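Local atomic coordinates of adenylation domain (Streptomyces sp., PDB entry 5N9X), a protein that belongs to the ANL superfamily of AMP-binding proteins and, in this model, holds ATP and threonine in neighbouring pockets. Residues A[451-459]-A[518-529]; A[239-247]-A[264-275]. One frame throughout, in Å; residues are numbered along the deposited sequence.

Contact 1 of 2, residues A[451-459]-A[518-529]; sequences AVVWVHEFA and RASVARAFDERR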
loop_
_atom_site.group_PDB
_atom_site.type_symbol
_atom_site.label_atom_id
_atom_site.label_comp_id
_atom_site.label_asym_id
_atom_site.label_seq_id
_atom_site.Cartn_x
_atom_site.Cartn_y
_atom_site.Cartn_z
ATOM N N ALA A 451 13.569 -12.475 -5.991
ATOM C CA ALA A 451 13.200 -13.377 -7.079
ATOM C C ALA A 451 11.713 -13.289 -7.453
ATOM O O ALA A 451 10.865 -13.088 -6.597
ATOM C CB ALA A 451 13.560 -14.808 -6.700
ATOM N N VAL A 452 11.413 -13.454 -8.740
ATOM C CA VAL A 452 10.041 -13.597 -9.230
ATOM C C VAL A 452 9.950 -14.884 -10.044
ATOM O O VAL A 452 10.688 -15.053 -11.018
ATOM C CB VAL A 452 9.618 -12.405 -10.101
ATOM C CG1 VAL A 452 8.237 -12.634 -10.737
ATOM C CG2 VAL A 452 9.649 -11.132 -9.297
ATOM N N VAL A 453 9.070 -15.794 -9.639
ATOM C CA VAL A 453 8.952 -17.070 -10.326
ATOM C C VAL A 453 7.555 -17.189 -10.909
ATOM O O VAL A 453 6.573 -16.962 -10.200
ATOM C CB VAL A 453 9.222 -18.272 -9.385
ATOM C CG1 VAL A 453 9.030 -19.590 -10.132
ATOM C CG2 VAL A 453 10.612 -18.196 -8.782
ATOM N N TRP A 454 7.449 -17.524 -12.193
ATOM C CA TRP A 454 6.123 -17.718 -12.788
ATOM C C TRP A 454 6.083 -18.797 -13.876
ATOM O O TRP A 454 7.115 -19.274 -14.333
ATOM C CB TRP A 454 5.589 -16.387 -13.349
ATOM C CG TRP A 454 6.229 -15.915 -14.606
ATOM C CD1 TRP A 454 5.692 -15.930 -15.868
ATOM C CD2 TRP A 454 7.524 -15.327 -14.731
ATOM N NE1 TRP A 454 6.578 -15.384 -16.767
ATOM C CE2 TRP A 454 7.711 -15.009 -16.098
ATOM C CE3 TRP A 454 8.555 -15.051 -13.821
ATOM C CZ2 TRP A 454 8.881 -14.419 -16.573
ATOM C CZ3 TRP A 454 9.718 -14.472 -14.287
ATOM C CH2 TRP A 454 9.877 -14.163 -15.655
ATOM N N VAL A 455 4.879 -19.201 -14.252
ATOM C CA VAL A 455 4.708 -20.040 -15.427
ATOM C C VAL A 455 4.697 -19.141 -16.663
ATOM O O VAL A 455 3.939 -18.195 -16.748
ATOM C CB VAL A 455 3.423 -20.894 -15.350
ATOM C CG1 VAL A 455 3.284 -21.775 -16.603
ATOM C CG2 VAL A 455 3.465 -21.775 -14.104
ATOM N N HIS A 456 5.582 -19.407 -17.605
ATOM C CA HIS A 456 5.627 -18.586 -18.812
ATOM C C HIS A 456 5.162 -19.360 -20.031
ATOM O O HIS A 456 5.616 -20.478 -20.264
ATOM C CB HIS A 456 7.041 -18.065 -19.040
ATOM C CG HIS A 456 7.125 -16.968 -20.044
ATOM N ND1 HIS A 456 6.814 -15.658 -19.741
ATOM C CD2 HIS A 456 7.522 -16.975 -21.335
ATOM C CE1 HIS A 456 7.006 -14.908 -20.808
ATOM N NE2 HIS A 456 7.436 -15.681 -21.789
ATOM N N GLU A 457 4.272 -18.770 -20.816
ATOM C CA GLU A 457 3.864 -19.418 -22.055
ATOM C C GLU A 457 4.852 -19.082 -23.169
ATOM O O GLU A 457 4.845 -17.981 -23.707
ATOM C CB GLU A 457 2.442 -19.006 -22.444
ATOM C CG GLU A 457 1.605 -20.147 -23.004
ATOM C CD GLU A 457 0.400 -19.660 -23.804
ATOM O OE1 GLU A 457 0.499 -19.661 -25.053
ATOM O OE2 GLU A 457 -0.646 -19.307 -23.201
ATOM N N PHE A 458 5.731 -20.025 -23.488
ATOM C CA PHE A 458 6.726 -19.812 -24.534
ATOM C C PHE A 458 5.985 -19.913 -25.858
ATOM O O PHE A 458 6.212 -19.149 -26.800
ATOM C CB PHE A 458 7.857 -20.842 -24.436
ATOM C CG PHE A 458 8.820 -20.582 -23.311
ATOM C CD1 PHE A 458 8.544 -21.036 -22.029
ATOM C CD2 PHE A 458 10.001 -19.877 -23.533
ATOM C CE1 PHE A 458 9.419 -20.791 -20.982
ATOM C CE2 PHE A 458 10.886 -19.631 -22.489
ATOM C CZ PHE A 458 10.589 -20.091 -21.210
ATOM N N ALA A 459 5.084 -20.883 -25.887
ATOM C CA ALA A 459 4.115 -21.073 -26.945
ATOM C C ALA A 459 2.912 -21.705 -26.269
ATOM O O ALA A 459 3.037 -22.200 -25.148
ATOM C CB ALA A 459 4.664 -21.970 -28.050
ATOM N N ARG A 518 4.921 -8.081 -11.706
ATOM C CA ARG A 518 5.017 -9.430 -12.262
ATOM C C ARG A 518 4.784 -9.446 -13.792
ATOM O O ARG A 518 5.557 -10.078 -14.547
ATOM C CB ARG A 518 4.031 -10.381 -11.542
ATOM C CG ARG A 518 4.281 -10.546 -10.004
ATOM C CD ARG A 518 3.383 -11.635 -9.332
ATOM N NE ARG A 518 3.741 -12.986 -9.774
ATOM C CZ ARG A 518 4.649 -13.779 -9.200
ATOM N NH1 ARG A 518 5.281 -13.419 -8.091
ATOM N NH2 ARG A 518 4.891 -14.975 -9.719
ATOM N N ALA A 519 3.739 -8.747 -14.244
ATOM C CA ALA A 519 3.464 -8.588 -15.684
ATOM C C ALA A 519 4.627 -7.921 -16.431
ATOM O O ALA A 519 4.883 -8.226 -17.594
ATOM C CB ALA A 519 2.188 -7.788 -15.897
ATOM N N SER A 520 5.325 -7.005 -15.762
ATOM C CA SER A 520 6.562 -6.412 -16.294
ATOM C C SER A 520 7.772 -7.352 -16.335
ATOM O O SER A 520 8.718 -7.151 -17.085
ATOM C CB SER A 520 6.941 -5.189 -15.468
ATOM O OG SER A 520 7.890 -4.397 -16.131
ATOM N N VAL A 521 7.792 -8.355 -15.489
ATOM C CA VAL A 521 8.960 -9.210 -15.509
ATOM C C VAL A 521 8.787 -10.197 -16.662
ATOM O O VAL A 521 9.706 -10.421 -17.440
ATOM C CB VAL A 521 9.172 -9.930 -14.150
ATOM C CG1 VAL A 521 10.155 -11.046 -14.297
ATOM C CG2 VAL A 521 9.673 -8.941 -13.124
ATOM N N ALA A 522 7.590 -10.742 -16.782
ATOM C CA ALA A 522 7.265 -11.660 -17.870
ATOM C C ALA A 522 7.492 -11.036 -19.252
ATOM O O ALA A 522 7.936 -11.722 -20.164
ATOM C CB ALA A 522 5.832 -12.137 -17.742
ATOM N N ARG A 523 7.207 -9.744 -19.406
ATOM C CA ARG A 523 7.411 -9.100 -20.698
ATOM C C ARG A 523 8.887 -8.847 -21.025
ATOM O O ARG A 523 9.293 -8.961 -22.185
ATOM C CB ARG A 523 6.613 -7.789 -20.776
ATOM C CG ARG A 523 5.106 -8.011 -20.888
ATOM C CD ARG A 523 4.356 -6.741 -21.221
ATOM N NE ARG A 523 3.328 -6.442 -20.219
ATOM C CZ ARG A 523 3.412 -5.452 -19.334
ATOM N NH1 ARG A 523 4.473 -4.661 -19.323
ATOM N NH2 ARG A 523 2.434 -5.253 -18.460
ATOM N N ALA A 524 9.677 -8.514 -20.007
ATOM C CA ALA A 524 11.094 -8.266 -20.197
ATOM C C ALA A 524 11.801 -9.571 -20.558
ATOM O O ALA A 524 12.700 -9.608 -21.390
ATOM C CB ALA A 524 11.702 -7.650 -18.937
ATOM N N PHE A 525 11.384 -10.634 -19.887
ATOM C CA PHE A 525 11.902 -11.961 -20.106
ATOM C C PHE A 525 11.659 -12.347 -21.555
ATOM O O PHE A 525 12.592 -12.691 -22.303
ATOM C CB PHE A 525 11.230 -12.950 -19.150
ATOM C CG PHE A 525 11.569 -14.380 -19.421
ATOM C CD1 PHE A 525 10.768 -15.156 -20.270
ATOM C CD2 PHE A 525 12.684 -14.961 -18.832
ATOM C CE1 PHE A 525 11.078 -16.484 -20.532
ATOM C CE2 PHE A 525 12.997 -16.290 -19.088
ATOM C CZ PHE A 525 12.184 -17.054 -19.942
ATOM N N ASP A 526 10.395 -12.272 -21.945
ATOM C CA ASP A 526 9.978 -12.631 -23.287
ATOM C C ASP A 526 10.785 -11.914 -24.382
ATOM O O ASP A 526 11.154 -12.515 -25.385
ATOM C CB ASP A 526 8.485 -12.340 -23.442
ATOM C CG ASP A 526 7.838 -13.195 -24.497
ATOM O OD1 ASP A 526 7.948 -12.847 -25.690
ATOM O OD2 ASP A 526 7.236 -14.225 -24.129
ATOM N N GLU A 527 11.073 -10.632 -24.181
ATOM C CA GLU A 527 11.789 -9.854 -25.191
ATOM C C GLU A 527 13.292 -10.151 -25.203
ATOM O O GLU A 527 13.927 -10.103 -26.257
ATOM C CB GLU A 527 11.503 -8.352 -24.989
ATOM C CG GLU A 527 12.596 -7.374 -25.445
ATOM C CD GLU A 527 13.798 -7.276 -24.486
ATOM O OE1 GLU A 527 13.626 -7.518 -23.266
ATOM O OE2 GLU A 527 14.918 -6.972 -24.966
ATOM N N ARG A 528 13.859 -10.463 -24.038
ATOM C CA ARG A 528 15.262 -10.870 -23.970
ATOM C C ARG A 528 15.502 -12.282 -24.535
ATOM O O ARG A 528 16.615 -12.620 -24.932
ATOM C CB ARG A 528 15.785 -10.767 -22.521
ATOM C CG ARG A 528 17.011 -11.657 -22.224
ATOM C CD ARG A 528 18.360 -10.930 -22.255
ATOM N NE ARG A 528 19.475 -11.860 -22.484
ATOM C CZ ARG A 528 19.844 -12.314 -23.686
ATOM N NH1 ARG A 528 19.194 -11.923 -24.778
ATOM N NH2 ARG A 528 20.867 -13.158 -23.807
ATOM N N ARG A 529 14.460 -13.102 -24.591
ATOM C CA ARG A 529 14.628 -14.482 -25.032
ATOM C C ARG A 529 14.816 -14.591 -26.545
ATOM O O ARG A 529 15.469 -15.523 -27.022
ATOM C CB ARG A 529 13.450 -15.345 -24.549
ATOM C CG ARG A 529 12.178 -15.375 -25.411
ATOM C CD ARG A 529 11.147 -16.201 -24.647
ATOM N NE ARG A 529 9.795 -16.258 -25.208
ATOM C CZ ARG A 529 9.345 -17.195 -26.043
ATOM N NH1 ARG A 529 10.145 -18.151 -26.495
ATOM N NH2 ARG A 529 8.088 -17.155 -26.442
ATOM O OXT ARG A 529 14.373 -13.748 -27.320
#
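Trp454 lays its indole against helix 518-528 where Ala522 offers only a methyl group, a hollow into which the large ring fits: Trp454 CZ2 comes within 3.5 Å of Ala522 CA. Val521 and Phe525 wall this hollow, CG1 of Val521 lying 3.4 Å from Trp454 CH2. The indole reaches it because chi1 of 74° sets CG between the backbone N and the carbonyl carbon. Phe525 is the bump that wedges among three aromatic rings of segment 451-459. Its face takes the edge of Trp454 in a T-shaped pair, its own edge points at the face of His456 (planes at 70°), and its CZ meets Phe458 CZ at 3.7 Å.

The histidine ring is pinned at both nitrogens. ND1 accepts from Trp454 NE1, while NE2 donates to Asp526 OD2 over 2.8 Å, on the anti side and somewhat out of the carboxylate plane; these two bonds fix the ring's rotation. The same oxygen has a longer, weak salt bridge from Arg529 NE. C-terminal Arg529 sets one guanidinium face over Phe458 CD2 and gives a weak bond from NH2 to Phe458 O. At the other end Arg518 NH2 gives a weak bond to Val453 O, met at the guanidinium edge, while Val452 CG1 lies over one face; NH1 has a salt bridge to Glu439.

Strand 450-457 is an outer strand of a three-stranded sheet in this chain, and the helix crosses it at 75° (short-segment axes). Past this strand, Phe525 also touches Val466 of strand 463-470 and Leu503 of strand 501-505, while Val453 turns to helix 435-443.

Contact 2 of 2, residues A[239-247]-A[264-275]; sequences PVETARVVR and LTTAVLGEGIDL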
loop_
_atom_site.group_PDB
_atom_site.type_symbol
_atom_site.label_atom_id
_atom_site.label_comp_id
_atom_site.label_asym_id
_atom_site.label_seq_id
_atom_site.Cartn_x
_atom_site.Cartn_y
_atom_site.Cartn_z
ATOM N N PRO A 239 18.922 4.679 0.077
ATOM C CA PRO A 239 18.370 4.228 1.355
ATOM C C PRO A 239 19.092 4.888 2.516
ATOM O O PRO A 239 18.487 5.180 3.548
ATOM C CB PRO A 239 18.642 2.723 1.345
ATOM C CG PRO A 239 18.627 2.371 -0.081
ATOM C CD PRO A 239 19.299 3.535 -0.770
ATOM N N VAL A 240 20.389 5.111 2.325
ATOM C CA VAL A 240 21.232 5.714 3.341
ATOM C C VAL A 240 20.757 7.137 3.661
ATOM O O VAL A 240 20.699 7.535 4.830
ATOM C CB VAL A 240 22.711 5.717 2.891
ATOM C CG1 VAL A 240 23.596 6.376 3.936
ATOM C CG2 VAL A 240 23.182 4.284 2.616
ATOM N N GLU A 241 20.394 7.889 2.624
ATOM C CA GLU A 241 19.855 9.238 2.800
ATOM C C GLU A 241 18.484 9.195 3.470
ATOM O O GLU A 241 18.133 10.051 4.278
ATOM C CB GLU A 241 19.768 9.954 1.449
ATOM C CG GLU A 241 21.009 10.771 1.099
ATOM C CD GLU A 241 21.458 10.584 -0.342
ATOM O OE1 GLU A 241 20.692 10.009 -1.147
ATOM O OE2 GLU A 241 22.577 11.025 -0.672
ATOM N N THR A 242 17.710 8.187 3.108
ATOM C CA THR A 242 16.394 7.975 3.669
ATOM C C THR A 242 16.537 7.716 5.158
ATOM O O THR A 242 15.893 8.362 5.994
ATOM C CB THR A 242 15.701 6.789 2.971
ATOM O OG1 THR A 242 15.529 7.105 1.586
ATOM C CG2 THR A 242 14.364 6.455 3.626
ATOM N N ALA A 243 17.396 6.762 5.483
ATOM C CA ALA A 243 17.743 6.516 6.873
ATOM C C ALA A 243 18.139 7.819 7.593
ATOM O O ALA A 243 17.701 8.068 8.708
ATOM C CB ALA A 243 18.864 5.485 6.963
ATOM N N ARG A 244 18.932 8.663 6.950
ATOM C CA ARG A 244 19.470 9.824 7.641
ATOM C C ARG A 244 18.377 10.848 7.938
ATOM O O ARG A 244 18.321 11.413 9.030
ATOM C CB ARG A 244 20.629 10.419 6.835
ATOM C CG ARG A 244 21.972 9.866 7.301
ATOM C CD ARG A 244 22.894 9.366 6.178
ATOM N NE ARG A 244 23.625 10.422 5.490
ATOM C CZ ARG A 244 24.737 10.235 4.780
ATOM N NH1 ARG A 244 25.283 9.032 4.667
ATOM N NH2 ARG A 244 25.316 11.265 4.186
ATOM N N VAL A 245 17.473 11.040 6.990
ATOM C CA VAL A 245 16.308 11.885 7.214
ATOM C C VAL A 245 15.433 11.342 8.346
ATOM O O VAL A 245 14.928 12.098 9.189
ATOM C CB VAL A 245 15.471 12.011 5.931
ATOM C CG1 VAL A 245 14.110 12.640 6.232
ATOM C CG2 VAL A 245 16.238 12.803 4.885
ATOM N N VAL A 246 15.270 10.024 8.379
ATOM C CA VAL A 246 14.428 9.403 9.397
ATOM C C VAL A 246 14.927 9.711 10.821
ATOM O O VAL A 246 14.134 10.015 11.720
ATOM C CB VAL A 246 14.339 7.884 9.191
ATOM C CG1 VAL A 246 13.882 7.169 10.460
ATOM C CG2 VAL A 246 13.434 7.575 8.000
ATOM N N ARG A 247 16.242 9.653 11.023
ATOM C CA ARG A 247 16.822 10.061 12.294
ATOM C C ARG A 247 16.674 11.565 12.463
ATOM O O ARG A 247 16.045 12.028 13.420
ATOM C CB ARG A 247 18.294 9.645 12.388
ATOM C CG ARG A 247 19.071 10.317 13.511
ATOM C CD ARG A 247 20.230 11.110 12.945
ATOM N NE ARG A 247 21.370 10.258 12.631
ATOM C CZ ARG A 247 22.195 10.464 11.610
ATOM N NH1 ARG A 247 22.003 11.497 10.797
ATOM N NH2 ARG A 247 23.201 9.631 11.387
ATOM N N LEU A 264 16.349 -0.508 3.964
ATOM C CA LEU A 264 16.545 0.479 5.000
ATOM C C LEU A 264 17.478 -0.063 6.101
ATOM O O LEU A 264 18.410 0.609 6.564
ATOM C CB LEU A 264 15.196 0.881 5.587
ATOM C CG LEU A 264 15.266 1.921 6.704
ATOM C CD1 LEU A 264 16.117 3.100 6.249
ATOM C CD2 LEU A 264 13.871 2.382 7.100
ATOM N N THR A 265 17.208 -1.286 6.516
ATOM C CA THR A 265 17.962 -1.929 7.567
ATOM C C THR A 265 19.433 -2.081 7.230
ATOM O O THR A 265 20.289 -1.922 8.102
ATOM C CB THR A 265 17.369 -3.303 7.879
ATOM O OG1 THR A 265 15.990 -3.130 8.219
ATOM C CG2 THR A 265 18.117 -3.971 9.030
ATOM N N THR A 266 19.718 -2.402 5.971
ATOM C CA THR A 266 21.083 -2.554 5.524
ATOM C C THR A 266 21.826 -1.256 5.750
ATOM O O THR A 266 22.935 -1.240 6.290
ATOM C CB THR A 266 21.149 -2.942 4.047
ATOM O OG1 THR A 266 20.446 -4.175 3.843
ATOM C CG2 THR A 266 22.592 -3.088 3.596
ATOM N N ALA A 267 21.174 -0.172 5.352
ATOM C CA ALA A 267 21.716 1.169 5.444
ATOM C C ALA A 267 21.885 1.645 6.898
ATOM O O ALA A 267 22.905 2.230 7.248
ATOM C CB ALA A 267 20.826 2.124 4.669
ATOM N N VAL A 268 20.881 1.412 7.734
ATOM C CA VAL A 268 20.971 1.773 9.147
ATOM C C VAL A 268 22.123 1.023 9.825
ATOM O O VAL A 268 22.943 1.612 10.529
ATOM C CB VAL A 268 19.631 1.479 9.889
ATOM C CG1 VAL A 268 19.828 1.496 11.398
ATOM C CG2 VAL A 268 18.542 2.464 9.467
ATOM N N LEU A 269 22.196 -0.277 9.579
ATOM C CA LEU A 269 23.245 -1.108 10.152
ATOM C C LEU A 269 24.636 -0.768 9.612
ATOM O O LEU A 269 25.624 -0.802 10.361
ATOM C CB LEU A 269 22.942 -2.589 9.915
ATOM C CG LEU A 269 22.050 -3.340 10.911
ATOM C CD1 LEU A 269 20.952 -2.465 11.477
ATOM C CD2 LEU A 269 21.452 -4.623 10.292
ATOM N N GLY A 270 24.730 -0.453 8.324
ATOM C CA GLY A 270 26.022 -0.127 7.726
ATOM C C GLY A 270 26.653 1.166 8.248
ATOM O O GLY A 270 27.810 1.187 8.676
ATOM N N GLU A 271 25.887 2.250 8.219
ATOM C CA GLU A 271 26.348 3.529 8.741
ATOM C C GLU A 271 26.245 3.586 10.290
ATOM O O GLU A 271 26.771 4.488 10.928
ATOM C CB GLU A 271 25.556 4.666 8.076
ATOM C CG GLU A 271 25.990 6.074 8.495
ATOM C CD GLU A 271 25.746 7.119 7.420
ATOM O OE1 GLU A 271 26.170 6.886 6.263
ATOM O OE2 GLU A 271 25.144 8.171 7.748
ATOM N N GLY A 272 25.578 2.610 10.894
ATOM C CA GLY A 272 25.456 2.584 12.345
ATOM C C GLY A 272 24.540 3.671 12.867
ATOM O O GLY A 272 24.785 4.300 13.904
ATOM N N ILE A 273 23.461 3.900 12.148
ATOM C CA ILE A 273 22.565 4.956 12.555
ATOM C C ILE A 273 21.725 4.541 13.773
ATOM O O ILE A 273 21.317 3.377 13.907
ATOM C CB ILE A 273 21.674 5.373 11.392
ATOM C CG1 ILE A 273 22.543 5.879 10.237
ATOM C CG2 ILE A 273 20.688 6.431 11.841
ATOM C CD1 ILE A 273 21.770 6.089 8.918
ATOM N N ASP A 274 21.498 5.475 14.685
ATOM C CA ASP A 274 20.598 5.182 15.789
ATOM C C ASP A 274 19.279 5.908 15.549
ATOM O O ASP A 274 19.256 6.999 14.974
ATOM C CB ASP A 274 21.228 5.577 17.132
ATOM C CG ASP A 274 20.494 4.959 18.322
ATOM O OD1 ASP A 274 20.148 3.745 18.264
ATOM O OD2 ASP A 274 20.265 5.686 19.318
ATOM N N LEU A 275 18.177 5.295 15.956
ATOM C CA LEU A 275 16.879 5.942 15.791
ATOM C C LEU A 275 16.068 5.976 17.085
ATOM O O LEU A 275 14.996 5.389 17.166
ATOM C CB LEU A 275 16.086 5.251 14.681
ATOM C CG LEU A 275 16.810 5.170 13.330
ATOM C CD1 LEU A 275 16.248 4.076 12.416
ATOM C CD2 LEU A 275 16.813 6.507 12.648
#
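Ala243 faces three apolar groups of segment 264-275 at once, and its small methyl lets the two helix segments approach to 8.4 Å between axes. Ile273 CD1 is 3.6 Å from Ala243 CB, with Leu264 CD1 and Val268 CG2 also packed against that methyl. Ala267 plays the same part from the other helix, its CB lying 3.8 Å from Val240 CG2 and also touching Pro239. Further along, Leu275 CD2 touches both Val246 CG1 and Arg247 CB, the latter at 3.5 Å, so branched side chains continue the apolar packing as the chain leaves the helix.

The charged pair lies at the side of the contact. Glu271, with CG anti to the backbone N (chi1 -177°), reaches across to Arg244, whose NH1 forms a salt bridge of 2.8 Å with Glu271 OE1; the hydrogen bond within it is weak. Arg247 CB and NE both lie about 4.0 Å from Ile273 CG2, the two side chains crossing at about a right angle.

Gly272, with positive phi, ends the helix and turns the chain so that Ile273 points back into the contact. Around this pair, Leu264 rests on strand 253-256, and helix 290-300 receives Val268 and Leu275 through Phe300 and Trp296.

Overall arrangement
The two contacts come from different parts of the chain: contact 2 belongs to the large AMP-binding part, whereas segment 451-459 of contact 1 belongs to the C-terminal domain. Their centres are 34 Å apart and their nearest atoms about 15 Å, so they do not touch. The Arg518 end of contact 1 comes nearest the ligands, its side chain being about 9 Å from ATP and about 10 Å from the magnesium ion. Lys515, a residue of the threonine pocket, lies three positions before Arg518 in the chain. Helix-on-helix packing in contact 2 thus contrasts with helix-on-sheet packing in contact 1, each joining elements within its own part of the fold.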